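Local coordinates for protein cyclic UMP-AMP synthase (Rhodothermus marinus SG0.5JP17-172, PDB 6E0L) that makes the cyclic dinucleotide second messenger 3',3'-cUAMP from UTP and ATP as part of a CBASS defence that protects bacteria against phage, at residues A[66-71]-A[133-138]; A[115-120]-A[153-158]; A[148-153]-A[165-170]. All coordinates share one frame; numbering follows the deposited sequence.

Interaction 1. Residues A[66-71]-A[133-138]; sequences QLNSVF and CIQYRK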
loop_
_atom_site.group_PDB
_atom_site.type_symbol
_atom_site.label_atom_id
_atom_site.label_comp_id
_atom_site.label_asym_id
_atom_site.label_seq_id
_atom_site.Cartn_x
_atom_site.Cartn_y
_atom_site.Cartn_z
ATOM N N GLN A 66 -8.036 -7.988 10.051
ATOM C CA GLN A 66 -7.059 -7.822 11.115
ATOM C C GLN A 66 -7.672 -8.245 12.440
ATOM O O GLN A 66 -8.684 -7.683 12.869
ATOM C CB GLN A 66 -6.601 -6.370 11.212
ATOM C CG GLN A 66 -5.680 -6.107 12.397
ATOM C CD GLN A 66 -5.080 -4.727 12.364
ATOM O OE1 GLN A 66 -4.691 -4.220 11.311
ATOM N NE2 GLN A 66 -4.992 -4.109 13.527
ATOM N N LEU A 67 -7.037 -9.200 13.107
ATOM C CA LEU A 67 -7.483 -9.620 14.427
ATOM C C LEU A 67 -6.909 -8.686 15.479
ATOM O O LEU A 67 -5.706 -8.404 15.474
ATOM C CB LEU A 67 -7.056 -11.059 14.704
ATOM C CG LEU A 67 -7.560 -11.630 16.035
ATOM C CD1 LEU A 67 -9.050 -11.777 15.980
ATOM C CD2 LEU A 67 -6.921 -12.967 16.350
ATOM N N ASN A 68 -7.770 -8.164 16.352
ATOM C CA ASN A 68 -7.325 -7.245 17.388
ATOM C C ASN A 68 -7.525 -7.792 18.794
ATOM O O ASN A 68 -7.134 -7.130 19.760
ATOM C CB ASN A 68 -8.035 -5.890 17.258
ATOM C CG ASN A 68 -7.566 -5.109 16.044
ATOM O OD1 ASN A 68 -6.358 -4.971 15.798
ATOM N ND2 ASN A 68 -8.509 -4.609 15.270
ATOM N N SER A 69 -8.071 -8.996 18.944
ATOM C CA SER A 69 -8.235 -9.545 20.280
ATOM C C SER A 69 -6.895 -10.036 20.802
ATOM O O SER A 69 -6.734 -10.249 22.012
ATOM C CB SER A 69 -9.274 -10.667 20.313
ATOM O OG SER A 69 -8.896 -11.725 19.460
ATOM N N VAL A 70 -5.925 -10.238 19.915
ATOM C CA VAL A 70 -4.592 -10.601 20.360
ATOM C C VAL A 70 -3.629 -9.765 19.532
ATOM O O VAL A 70 -3.993 -9.199 18.497
ATOM C CB VAL A 70 -4.296 -12.108 20.152
ATOM C CG1 VAL A 70 -5.321 -12.970 20.893
ATOM C CG2 VAL A 70 -4.269 -12.448 18.699
ATOM N N PHE A 71 -2.383 -9.693 19.993
ATOM C CA PHE A 71 -1.411 -8.891 19.275
ATOM C C PHE A 71 -0.045 -9.525 19.414
ATOM O O PHE A 71 0.281 -10.094 20.455
ATOM C CB PHE A 71 -1.341 -7.438 19.764
ATOM C CG PHE A 71 -1.144 -7.306 21.248
ATOM C CD1 PHE A 71 -2.213 -7.376 22.128
ATOM C CD2 PHE A 71 0.134 -7.117 21.758
ATOM C CE1 PHE A 71 -2.015 -7.265 23.492
ATOM C CE2 PHE A 71 0.337 -7.001 23.121
ATOM C CZ PHE A 71 -0.742 -7.076 23.989
ATOM N N CYS A 133 -4.157 -10.935 9.009
ATOM C CA CYS A 133 -3.047 -10.437 9.795
ATOM C C CYS A 133 -3.498 -10.307 11.230
ATOM O O CYS A 133 -4.696 -10.269 11.524
ATOM C CB CYS A 133 -2.524 -9.098 9.255
ATOM S SG CYS A 133 -3.768 -7.775 9.198
ATOM N N ILE A 134 -2.517 -10.144 12.112
ATOM C CA ILE A 134 -2.771 -9.925 13.525
ATOM C C ILE A 134 -2.226 -8.554 13.883
ATOM O O ILE A 134 -1.192 -8.138 13.356
ATOM C CB ILE A 134 -2.030 -11.005 14.357
ATOM C CG1 ILE A 134 -2.562 -12.421 14.088
ATOM C CG2 ILE A 134 -2.145 -10.736 15.848
ATOM C CD1 ILE A 134 -3.941 -12.654 14.503
ATOM N N GLN A 135 -2.913 -7.863 14.787
ATOM C CA GLN A 135 -2.412 -6.586 15.269
ATOM C C GLN A 135 -0.966 -6.747 15.724
ATOM O O GLN A 135 -0.610 -7.755 16.336
ATOM C CB GLN A 135 -3.263 -6.097 16.442
ATOM C CG GLN A 135 -2.834 -4.755 16.983
ATOM C CD GLN A 135 -3.614 -4.371 18.212
ATOM O OE1 GLN A 135 -3.044 -4.146 19.278
ATOM N NE2 GLN A 135 -4.929 -4.298 18.075
ATOM N N TYR A 136 -0.123 -5.791 15.351
ATOM C CA TYR A 136 1.276 -5.726 15.764
ATOM C C TYR A 136 1.532 -4.448 16.548
ATOM O O TYR A 136 1.128 -3.362 16.120
ATOM C CB TYR A 136 2.239 -5.839 14.568
ATOM C CG TYR A 136 3.697 -5.802 14.996
ATOM C CD1 TYR A 136 4.365 -6.944 15.418
ATOM C CD2 TYR A 136 4.423 -4.619 14.923
ATOM C CE1 TYR A 136 5.688 -6.888 15.813
ATOM C CE2 TYR A 136 5.739 -4.561 15.305
ATOM C CZ TYR A 136 6.371 -5.699 15.741
ATOM O OH TYR A 136 7.691 -5.650 16.130
ATOM N N ARG A 137 2.184 -4.579 17.706
ATOM C CA ARG A 137 2.539 -3.432 18.529
ATOM C C ARG A 137 4.048 -3.287 18.528
ATOM O O ARG A 137 4.760 -4.171 19.020
ATOM C CB ARG A 137 2.034 -3.588 19.954
ATOM C CG ARG A 137 0.535 -3.620 20.044
ATOM C CD ARG A 137 0.105 -3.597 21.458
ATOM N NE ARG A 137 -1.336 -3.744 21.570
ATOM C CZ ARG A 137 -1.974 -3.725 22.727
ATOM N NH1 ARG A 137 -1.277 -3.564 23.848
ATOM N NH2 ARG A 137 -3.286 -3.873 22.762
ATOM N N LYS A 138 4.512 -2.148 18.023
ATOM C CA LYS A 138 5.913 -1.756 18.019
ATOM C C LYS A 138 6.164 -0.858 19.211
ATOM O O LYS A 138 5.693 0.284 19.236
ATOM C CB LYS A 138 6.320 -1.033 16.740
ATOM C CG LYS A 138 7.810 -0.634 16.793
ATOM C CD LYS A 138 8.343 -0.132 15.451
ATOM C CE LYS A 138 7.556 1.088 14.970
ATOM N NZ LYS A 138 8.124 1.703 13.725
#
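N68 OD1 is gripped by two glutamine amides, one from each strand. Q135 NE2 reaches it from across the contact at 2.8 Å, coming in from above the carbonyl plane of N68 (41° out of it), while Q66 NE2, also 2.8 Å from N68 OD1, lies in that plane on a lone pair. Q135 is nearly fully extended, with CG anti to the backbone N (chi1 -178°), which carries its amide out to N68. The far side of the same amide is used as well: Q135 OE1 accepts R137 NE at 2.9 Å, almost head-on and in the plane of the guanidinium. That bond helps set the rotation of the guanidinium, which lies flat on the F71 ring, centres 3.6 Å apart and planes within 1° of parallel. It is a cation-pi stack, and R137 CD adds a CH-pi contact over the same ring face. Q135 thus bridges N68 and R137 through the two ends of its amide.

Behind these side chains runs a short parallel pairing, the strands already splayed. L67 N donates to C133 O at 3.0 Å, and L67 O accepts Q135 N at 2.9 Å. L67 and I134 project side by side from the opposite face of the sheet to Q66 and Q135, with L67 CB 3.5 Å from I134 CD1; V70 CG2 rests on the other branch of I134, CG2.

The chain turns a corner at S69 and V70, so strand 61-68 gives way to strand 71-73, which also runs parallel to strand 127-138. Helix 92-107 packs on the L67 and I134 face through F95, with W92 on I134, whereas Q66 and Q135 meet M153 and E151 of strand 150-157, and E42 of strand 42-46 binds N68 ND2.

Interaction 2. Residues A[115-120]-A[153-158]; sequences GRKTLK and MTFYVP. With 2KH (5'-O-[(S)-hydroxy{[(S)-hydroxy(phosphonooxy)phosphoryl]amino}phosphoryl]uridine), chain D.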
loop_
_atom_site.group_PDB
_atom_site.type_symbol
_atom_site.label_atom_id
_atom_site.label_comp_id
_atom_site.label_asym_id
_atom_site.label_seq_id
_atom_site.Cartn_x
_atom_site.Cartn_y
_atom_site.Cartn_z
ATOM N N GLY A 115 -3.079 -17.648 -1.487
ATOM C CA GLY A 115 -1.924 -17.116 -2.172
ATOM C C GLY A 115 -0.717 -17.107 -1.243
ATOM O O GLY A 115 -0.781 -17.518 -0.087
ATOM N N ARG A 116 0.396 -16.597 -1.777
ATOM C CA ARG A 116 1.652 -16.538 -1.027
ATOM C C ARG A 116 1.518 -15.719 0.249
ATOM O O ARG A 116 1.978 -16.138 1.320
ATOM C CB ARG A 116 2.766 -15.978 -1.908
ATOM C CG ARG A 116 3.063 -16.828 -3.139
ATOM C CD ARG A 116 3.653 -18.191 -2.780
ATOM N NE ARG A 116 3.992 -18.960 -3.978
ATOM C CZ ARG A 116 4.452 -20.209 -3.964
ATOM N NH1 ARG A 116 4.638 -20.855 -2.814
ATOM N NH2 ARG A 116 4.730 -20.819 -5.108
ATOM N N LYS A 117 0.882 -14.557 0.160
ATOM C CA LYS A 117 0.773 -13.638 1.280
ATOM C C LYS A 117 -0.666 -13.293 1.621
ATOM O O LYS A 117 -0.909 -12.570 2.594
ATOM C CB LYS A 117 1.464 -12.316 0.915
ATOM C CG LYS A 117 2.955 -12.357 0.708
ATOM C CD LYS A 117 3.453 -10.990 0.258
ATOM C CE LYS A 117 4.958 -10.882 0.380
ATOM N NZ LYS A 117 5.476 -9.881 -0.578
ATOM N N THR A 118 -1.618 -13.748 0.827
ATOM C CA THR A 118 -3.003 -13.331 0.945
ATOM C C THR A 118 -3.917 -14.504 0.658
ATOM O O THR A 118 -3.497 -15.538 0.145
ATOM C CB THR A 118 -3.335 -12.180 -0.022
ATOM O OG1 THR A 118 -3.086 -12.608 -1.362
ATOM C CG2 THR A 118 -2.475 -10.954 0.249
ATOM N N LEU A 119 -5.185 -14.315 0.990
ATOM C CA LEU A 119 -6.258 -15.165 0.501
ATOM C C LEU A 119 -6.817 -14.407 -0.692
ATOM O O LEU A 119 -7.041 -13.195 -0.607
ATOM C CB LEU A 119 -7.359 -15.386 1.542
ATOM C CG LEU A 119 -7.187 -16.493 2.575
ATOM C CD1 LEU A 119 -8.217 -16.301 3.639
ATOM C CD2 LEU A 119 -7.364 -17.828 1.900
ATOM N N LYS A 120 -6.923 -15.077 -1.827
ATOM C CA LYS A 120 -7.476 -14.461 -3.019
ATOM C C LYS A 120 -8.928 -14.876 -3.180
ATOM O O LYS A 120 -9.240 -16.074 -3.181
ATOM C CB LYS A 120 -6.645 -14.874 -4.229
ATOM C CG LYS A 120 -5.246 -14.248 -4.209
ATOM C CD LYS A 120 -4.540 -14.395 -5.560
ATOM C CE LYS A 120 -3.625 -13.214 -5.874
ATOM N NZ LYS A 120 -2.667 -12.943 -4.786
ATOM N N MET A 153 0.290 -4.314 11.791
ATOM C CA MET A 153 -0.223 -5.668 11.725
ATOM C C MET A 153 0.875 -6.553 11.175
ATOM O O MET A 153 1.886 -6.076 10.659
ATOM C CB MET A 153 -1.478 -5.774 10.851
ATOM C CG MET A 153 -1.377 -5.177 9.423
ATOM S SD MET A 153 -0.448 -6.232 8.259
ATOM C CE MET A 153 -1.298 -5.866 6.714
ATOM N N THR A 154 0.683 -7.859 11.313
ATOM C CA THR A 154 1.708 -8.785 10.869
ATOM C C THR A 154 1.065 -10.062 10.365
ATOM O O THR A 154 -0.016 -10.450 10.806
ATOM C CB THR A 154 2.737 -9.092 11.987
ATOM O OG1 THR A 154 3.827 -9.830 11.422
ATOM C CG2 THR A 154 2.136 -9.871 13.141
ATOM N N PHE A 155 1.759 -10.733 9.454
ATOM C CA PHE A 155 1.250 -11.989 8.941
ATOM C C PHE A 155 2.444 -12.849 8.584
ATOM O O PHE A 155 3.538 -12.351 8.300
ATOM C CB PHE A 155 0.330 -11.823 7.705
ATOM C CG PHE A 155 0.930 -11.020 6.582
ATOM C CD1 PHE A 155 0.837 -9.638 6.547
ATOM C CD2 PHE A 155 1.554 -11.666 5.531
ATOM C CE1 PHE A 155 1.387 -8.916 5.493
ATOM C CE2 PHE A 155 2.114 -10.946 4.470
ATOM C CZ PHE A 155 2.028 -9.585 4.455
ATOM N N TYR A 156 2.200 -14.144 8.526
ATOM C CA TYR A 156 3.240 -15.109 8.219
ATOM C C TYR A 156 3.174 -15.462 6.742
ATOM O O TYR A 156 2.097 -15.478 6.143
ATOM C CB TYR A 156 3.065 -16.358 9.097
ATOM C CG TYR A 156 4.196 -17.362 9.053
ATOM C CD1 TYR A 156 5.459 -17.046 9.520
ATOM C CD2 TYR A 156 3.979 -18.642 8.564
ATOM C CE1 TYR A 156 6.495 -17.977 9.478
ATOM C CE2 TYR A 156 4.993 -19.577 8.522
ATOM C CZ TYR A 156 6.247 -19.238 8.976
ATOM O OH TYR A 156 7.245 -20.167 8.935
ATOM N N VAL A 157 4.339 -15.717 6.150
ATOM C CA VAL A 157 4.407 -16.165 4.759
ATOM C C VAL A 157 4.929 -17.596 4.785
ATOM O O VAL A 157 6.138 -17.807 4.922
ATOM C CB VAL A 157 5.311 -15.235 3.925
ATOM C CG1 VAL A 157 5.272 -15.588 2.449
ATOM C CG2 VAL A 157 4.892 -13.794 4.126
ATOM N N PRO A 158 4.055 -18.602 4.686
ATOM C CA PRO A 158 4.523 -19.988 4.849
ATOM C C PRO A 158 5.548 -20.443 3.829
ATOM O O PRO A 158 6.423 -21.246 4.171
ATOM C CB PRO A 158 3.224 -20.801 4.747
ATOM C CG PRO A 158 2.199 -19.880 5.280
ATOM C CD PRO A 158 2.587 -18.511 4.776
HETATM P PA 2KH D . 2.930 -9.494 -4.032
HETATM O O1A 2KH D . 2.358 -9.514 -5.445
HETATM O O2A 2KH D . 3.979 -8.410 -3.922
HETATM N N3A 2KH D . 3.634 -10.990 -3.631
HETATM O "O5'" 2KH D . 1.732 -9.191 -2.929
HETATM P PB 2KH D . 3.189 -12.399 -4.481
HETATM O O1B 2KH D . 4.414 -13.274 -4.664
HETATM O O2B 2KH D . 2.591 -12.035 -5.833
HETATM O O3B 2KH D . 2.075 -13.219 -3.563
HETATM P PG 2KH D . 0.487 -13.519 -3.945
HETATM O O1G 2KH D . 0.342 -14.946 -4.453
HETATM O O2G 2KH D . 0.061 -12.545 -5.027
HETATM O O3G 2KH D . -0.347 -13.326 -2.687
HETATM C "C5'" 2KH D . 0.460 -9.769 -3.106
HETATM C "C4'" 2KH D . -0.550 -9.008 -2.240
HETATM O "O4'" 2KH D . -0.167 -9.084 -0.982
HETATM C "C1'" 2KH D . -0.519 -7.684 -0.280
HETATM C "C2'" 2KH D . -0.921 -6.826 -1.264
HETATM O "O2'" 2KH D . -2.405 -6.634 -1.237
HETATM C "C3'" 2KH D . -0.498 -7.474 -2.577
HETATM O "O3'" 2KH D . -1.353 -7.185 -3.582
HETATM N N1 2KH D . 0.634 -7.270 0.450
HETATM C C6 2KH D . 1.959 -7.569 -0.075
HETATM C C2 2KH D . 0.524 -6.564 1.761
HETATM O O2 2KH D . -0.537 -6.306 2.224
HETATM N N3 2KH D . 1.754 -6.157 2.509
HETATM C C4 2KH D . 3.081 -6.455 1.982
HETATM O O4 2KH D . 4.059 -6.136 2.575
HETATM C C5 2KH D . 3.194 -7.164 0.673
#
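K117 and F155 both reach the same uracil, although the two segments that carry them meet each other only by van der Waals packing. K117 CB lies 3.9 Å from F155 CE2, approaching the ring obliquely, and V157 CG1 sits 3.5 Å from R116 O. Beyond CG the lysine chain stays extended and passes the C5-C6 side of the base of the UTP analogue, out of the base plane, its CD 3.7 Å from base atom C6. F155 instead turns a ring edge to the base, with CZ 4.0 Å from N3. That edge is placed by a chi1 of 53°, with CG lodged between the backbone N and the carbonyl carbon.

The loop 115-118, leading into strand 119-122 of the nucleotidyltransferase domain, binds the gamma-phosphate. R116 N donates to O1G at 3.1 Å, K117 N makes a weak bond to O3G, and T118 OG1 gives its hydrogen to O3G at 3.1 Å. K120, bent near its tip, brings NZ to 2.8 Å from O2G. Each terminal phosphate oxygen therefore has a donor from this loop and strand, and the positive lysine should help to balance the phosphate charge. G115 closes the loop through a backbone bond from its N to T118 O. K120 NZ also forms a salt bridge with D129, one of the magnesium ligands, while F155 packs against V131 and W92.

Interaction 3. Residues A[148-153]-A[165-170]; sequences DYIEGM and VNYPKL. With 2KH (5'-O-[(S)-hydroxy{[(S)-hydroxy(phosphonooxy)phosphoryl]amino}phosphoryl]uridine), chain D; APC (diphosphomethylphosphonic acid adenosyl ester), chain C.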
loop_
_atom_site.group_PDB
_atom_site.type_symbol
_atom_site.label_atom_id
_atom_site.label_comp_id
_atom_site.label_asym_id
_atom_site.label_seq_id
_atom_site.Cartn_x
_atom_site.Cartn_y
_atom_site.Cartn_z
ATOM N N ASP A 148 2.314 2.978 25.226
ATOM C CA ASP A 148 3.212 3.723 24.360
ATOM C C ASP A 148 3.709 2.741 23.306
ATOM O O ASP A 148 4.725 2.071 23.484
ATOM C CB ASP A 148 4.317 4.386 25.169
ATOM C CG ASP A 148 5.209 5.262 24.314
ATOM O OD1 ASP A 148 4.962 5.367 23.092
ATOM O OD2 ASP A 148 6.150 5.868 24.868
ATOM N N TYR A 149 2.957 2.613 22.214
ATOM C CA TYR A 149 3.398 1.761 21.119
ATOM C C TYR A 149 2.784 2.263 19.823
ATOM O O TYR A 149 1.863 3.079 19.819
ATOM C CB TYR A 149 2.997 0.290 21.313
ATOM C CG TYR A 149 1.498 0.054 21.394
ATOM C CD1 TYR A 149 0.744 -0.138 20.235
ATOM C CD2 TYR A 149 0.838 0.019 22.612
ATOM C CE1 TYR A 149 -0.622 -0.360 20.297
ATOM C CE2 TYR A 149 -0.525 -0.199 22.679
ATOM C CZ TYR A 149 -1.244 -0.387 21.526
ATOM O OH TYR A 149 -2.594 -0.605 21.590
ATOM N N ILE A 150 3.356 1.802 18.720
ATOM C CA ILE A 150 2.861 2.094 17.381
ATOM C C ILE A 150 2.220 0.834 16.843
ATOM O O ILE A 150 2.821 -0.248 16.899
ATOM C CB ILE A 150 3.975 2.606 16.449
ATOM C CG1 ILE A 150 4.518 3.941 16.971
ATOM C CG2 ILE A 150 3.467 2.718 15.004
ATOM C CD1 ILE A 150 5.765 4.418 16.273
ATOM N N GLU A 151 0.995 0.971 16.344
ATOM C CA GLU A 151 0.206 -0.175 15.929
ATOM C C GLU A 151 0.371 -0.434 14.443
ATOM O O GLU A 151 0.166 0.461 13.613
ATOM C CB GLU A 151 -1.282 0.042 16.219
ATOM C CG GLU A 151 -2.101 -1.204 15.982
ATOM C CD GLU A 151 -3.597 -0.942 15.926
ATOM O OE1 GLU A 151 -4.145 -0.417 16.916
ATOM O OE2 GLU A 151 -4.219 -1.249 14.881
ATOM N N GLY A 152 0.693 -1.670 14.117
ATOM C CA GLY A 152 0.645 -2.162 12.762
ATOM C C GLY A 152 -0.088 -3.479 12.746
ATOM O O GLY A 152 -0.906 -3.773 13.619
ATOM N N MET A 153 0.290 -4.314 11.791
ATOM C CA MET A 153 -0.223 -5.668 11.725
ATOM C C MET A 153 0.875 -6.553 11.175
ATOM O O MET A 153 1.886 -6.076 10.659
ATOM C CB MET A 153 -1.478 -5.774 10.851
ATOM C CG MET A 153 -1.377 -5.177 9.423
ATOM S SD MET A 153 -0.448 -6.232 8.259
ATOM C CE MET A 153 -1.298 -5.866 6.714
ATOM N N VAL A 165 5.655 -7.230 8.642
ATOM C CA VAL A 165 4.992 -6.191 9.425
ATOM C C VAL A 165 4.671 -5.019 8.502
ATOM O O VAL A 165 5.549 -4.516 7.794
ATOM C CB VAL A 165 5.841 -5.713 10.616
ATOM C CG1 VAL A 165 5.107 -4.589 11.334
ATOM C CG2 VAL A 165 6.142 -6.871 11.587
ATOM N N ASN A 166 3.402 -4.627 8.476
ATOM C CA ASN A 166 2.935 -3.495 7.701
ATOM C C ASN A 166 2.215 -2.530 8.627
ATOM O O ASN A 166 1.774 -2.893 9.717
ATOM C CB ASN A 166 1.942 -3.920 6.603
ATOM C CG ASN A 166 2.580 -4.740 5.485
ATOM O OD1 ASN A 166 1.876 -5.391 4.714
ATOM N ND2 ASN A 166 3.895 -4.703 5.386
ATOM N N TYR A 167 2.046 -1.309 8.148
ATOM C CA TYR A 167 1.401 -0.233 8.898
ATOM C C TYR A 167 0.387 0.453 7.984
ATOM O O TYR A 167 0.444 1.668 7.762
ATOM C CB TYR A 167 2.430 0.751 9.454
ATOM C CG TYR A 167 3.436 0.138 10.394
ATOM C CD1 TYR A 167 3.158 0.066 11.763
ATOM C CD2 TYR A 167 4.659 -0.363 9.940
ATOM C CE1 TYR A 167 4.063 -0.490 12.651
ATOM C CE2 TYR A 167 5.568 -0.917 10.827
ATOM C CZ TYR A 167 5.260 -0.976 12.183
ATOM O OH TYR A 167 6.152 -1.523 13.077
ATOM N N PRO A 168 -0.593 -0.300 7.470
ATOM C CA PRO A 168 -1.515 0.283 6.472
ATOM C C PRO A 168 -2.334 1.426 7.001
ATOM O O PRO A 168 -2.647 2.345 6.238
ATOM C CB PRO A 168 -2.413 -0.900 6.079
ATOM C CG PRO A 168 -2.393 -1.802 7.315
ATOM C CD PRO A 168 -0.996 -1.665 7.869
ATOM N N LYS A 169 -2.707 1.409 8.279
ATOM C CA LYS A 169 -3.500 2.520 8.802
ATOM C C LYS A 169 -2.676 3.796 8.793
ATOM O O LYS A 169 -3.190 4.877 8.506
ATOM C CB LYS A 169 -3.985 2.209 10.217
ATOM C CG LYS A 169 -4.901 0.991 10.330
ATOM C CD LYS A 169 -5.344 0.766 11.796
ATOM C CE LYS A 169 -6.273 -0.434 11.924
ATOM N NZ LYS A 169 -6.646 -0.706 13.335
ATOM N N LEU A 170 -1.390 3.681 9.123
ATOM C CA LEU A 170 -0.509 4.842 9.111
ATOM C C LEU A 170 -0.204 5.305 7.685
ATOM O O LEU A 170 -0.092 6.510 7.427
ATOM C CB LEU A 170 0.783 4.506 9.857
ATOM C CG LEU A 170 0.581 4.291 11.358
ATOM C CD1 LEU A 170 1.907 3.925 12.019
ATOM C CD2 LEU A 170 -0.048 5.526 12.011
HETATM P PA 2KH D . 2.930 -9.494 -4.032
HETATM O O1A 2KH D . 2.358 -9.514 -5.445
HETATM O O2A 2KH D . 3.979 -8.410 -3.922
HETATM N N3A 2KH D . 3.634 -10.990 -3.631
HETATM O "O5'" 2KH D . 1.732 -9.191 -2.929
HETATM P PB 2KH D . 3.189 -12.399 -4.481
HETATM O O1B 2KH D . 4.414 -13.274 -4.664
HETATM O O2B 2KH D . 2.591 -12.035 -5.833
HETATM O O3B 2KH D . 2.075 -13.219 -3.563
HETATM P PG 2KH D . 0.487 -13.519 -3.945
HETATM O O1G 2KH D . 0.342 -14.946 -4.453
HETATM O O2G 2KH D . 0.061 -12.545 -5.027
HETATM O O3G 2KH D . -0.347 -13.326 -2.687
HETATM C "C5'" 2KH D . 0.460 -9.769 -3.106
HETATM C "C4'" 2KH D . -0.550 -9.008 -2.240
HETATM O "O4'" 2KH D . -0.167 -9.084 -0.982
HETATM C "C1'" 2KH D . -0.519 -7.684 -0.280
HETATM C "C2'" 2KH D . -0.921 -6.826 -1.264
HETATM O "O2'" 2KH D . -2.405 -6.634 -1.237
HETATM C "C3'" 2KH D . -0.498 -7.474 -2.577
HETATM O "O3'" 2KH D . -1.353 -7.185 -3.582
HETATM N N1 2KH D . 0.634 -7.270 0.450
HETATM C C6 2KH D . 1.959 -7.569 -0.075
HETATM C C2 2KH D . 0.524 -6.564 1.761
HETATM O O2 2KH D . -0.537 -6.306 2.224
HETATM N N3 2KH D . 1.754 -6.157 2.509
HETATM C C4 2KH D . 3.081 -6.455 1.982
HETATM O O4 2KH D . 4.059 -6.136 2.575
HETATM C C5 2KH D . 3.194 -7.164 0.673
HETATM P PG APC C . -2.459 -0.416 -7.645
HETATM O O1G APC C . -3.483 0.639 -7.939
HETATM O O2G APC C . -1.563 -0.683 -8.838
HETATM O O3G APC C . -3.122 -1.685 -7.188
HETATM P PB APC C . -1.650 -0.145 -4.850
HETATM O O1B APC C . -2.963 -0.858 -4.610
HETATM O O2B APC C . -1.665 1.192 -4.154
HETATM O O3B APC C . -1.522 0.176 -6.445
HETATM P PA APC C . -0.545 -2.959 -4.313
HETATM O O1A APC C . -1.886 -3.269 -4.934
HETATM O O2A APC C . 0.553 -3.783 -4.957
HETATM C C3A APC C . -0.177 -1.145 -4.365
HETATM O "O5'" APC C . -0.608 -3.371 -2.718
HETATM C "C5'" APC C . -1.680 -2.824 -2.005
HETATM C "C4'" APC C . -1.255 -2.536 -0.545
HETATM O "O4'" APC C . -0.609 -3.569 -0.052
HETATM C "C3'" APC C . -0.259 -1.354 -0.473
HETATM O "O3'" APC C . -0.873 -0.119 -0.485
HETATM C "C2'" APC C . 0.388 -1.654 0.903
HETATM O "O2'" APC C . -0.567 -1.160 1.962
HETATM C "C1'" APC C . 0.535 -2.966 0.918
HETATM N N9 APC C . 1.767 -3.303 0.269
HETATM C C8 APC C . 2.015 -3.728 -0.976
HETATM N N7 APC C . 3.329 -3.883 -1.117
HETATM C C5 APC C . 3.901 -3.566 0.059
HETATM C C6 APC C . 5.217 -3.561 0.443
HETATM N N6 APC C . 6.441 -3.884 -0.262
HETATM N N1 APC C . 5.543 -3.202 1.671
HETATM C C2 APC C . 4.571 -2.830 2.547
HETATM N N3 APC C . 3.264 -2.827 2.175
HETATM C C4 APC C . 2.938 -3.199 0.919
#
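Strands 150-153 and 165-166 run antiparallel and close on a hydrogen-bonded pair, M153 N donating to N166 O at 2.9 Å and N166 N to M153 O at 3.0 Å, before the second chain turns at Y167, the N-cap residue, into helix 168-181. M153 and N166 lie side by side on one face of the sheet. The bend of the methionine at chi2 (77°) lays SD alongside N166 CB at 3.7 Å, and M153 CG touches P168 CD.

Y167 uses its ring edge: E151 O lies near the ring plane, 3.5 Å from Y167 CD1, and the same CD1 packs on G152 CA. I150 CG2 meets Y167 CE1 obliquely and touches L170 CD1 at 3.6 Å. One residue earlier in the helix, K169 extends fully and places NZ 2.9 Å from E151 OE2, a salt bridge on the syn lone pair of the carboxylate. Both ends have second partners, since K169 NZ also pairs with E42 and E151 OE2 accepts from Q66.

The amide of N166 faces the uracil. Its ND2 donates to O4 of the UTP analogue at 3.2 Å, and its OD1 faces base N3, although the modelled separation there is too short for its length to be trusted. An amide read against N3-H and O4 is a complement to uracil, in keeping with the established role of N166 in binding UTP. The hairpin 150-157/162-166 thus carries a UTP-binding residue at its end, which probably helps to recognise the base, just where the sheet hands over to the helix, as part of the nucleotide pocket of this CD-NTase.

How the interactions relate
All three contacts reach one mixed sheet around strands 127-138 and 150-157. Interaction 1 joins interaction 3 edge to edge, with Y136 O 2.7 Å from G152 N and K138 N 2.8 Å from I150 O. A further probable bond, T154 N to I134 O at 2.8 Å, ties it to interaction 2. Interactions 2 and 3 share M153 and both reach the UTP analogue: interaction 2 binds the gamma-phosphate and flanks the uracil, interaction 3 bonds to the base through N166, with F155 CE1 3.6 Å from N166 OD1 where they meet. Interaction 1 stands back from the pocket: its nearest side chain, C133, is about 8 Å from the UTP analogue.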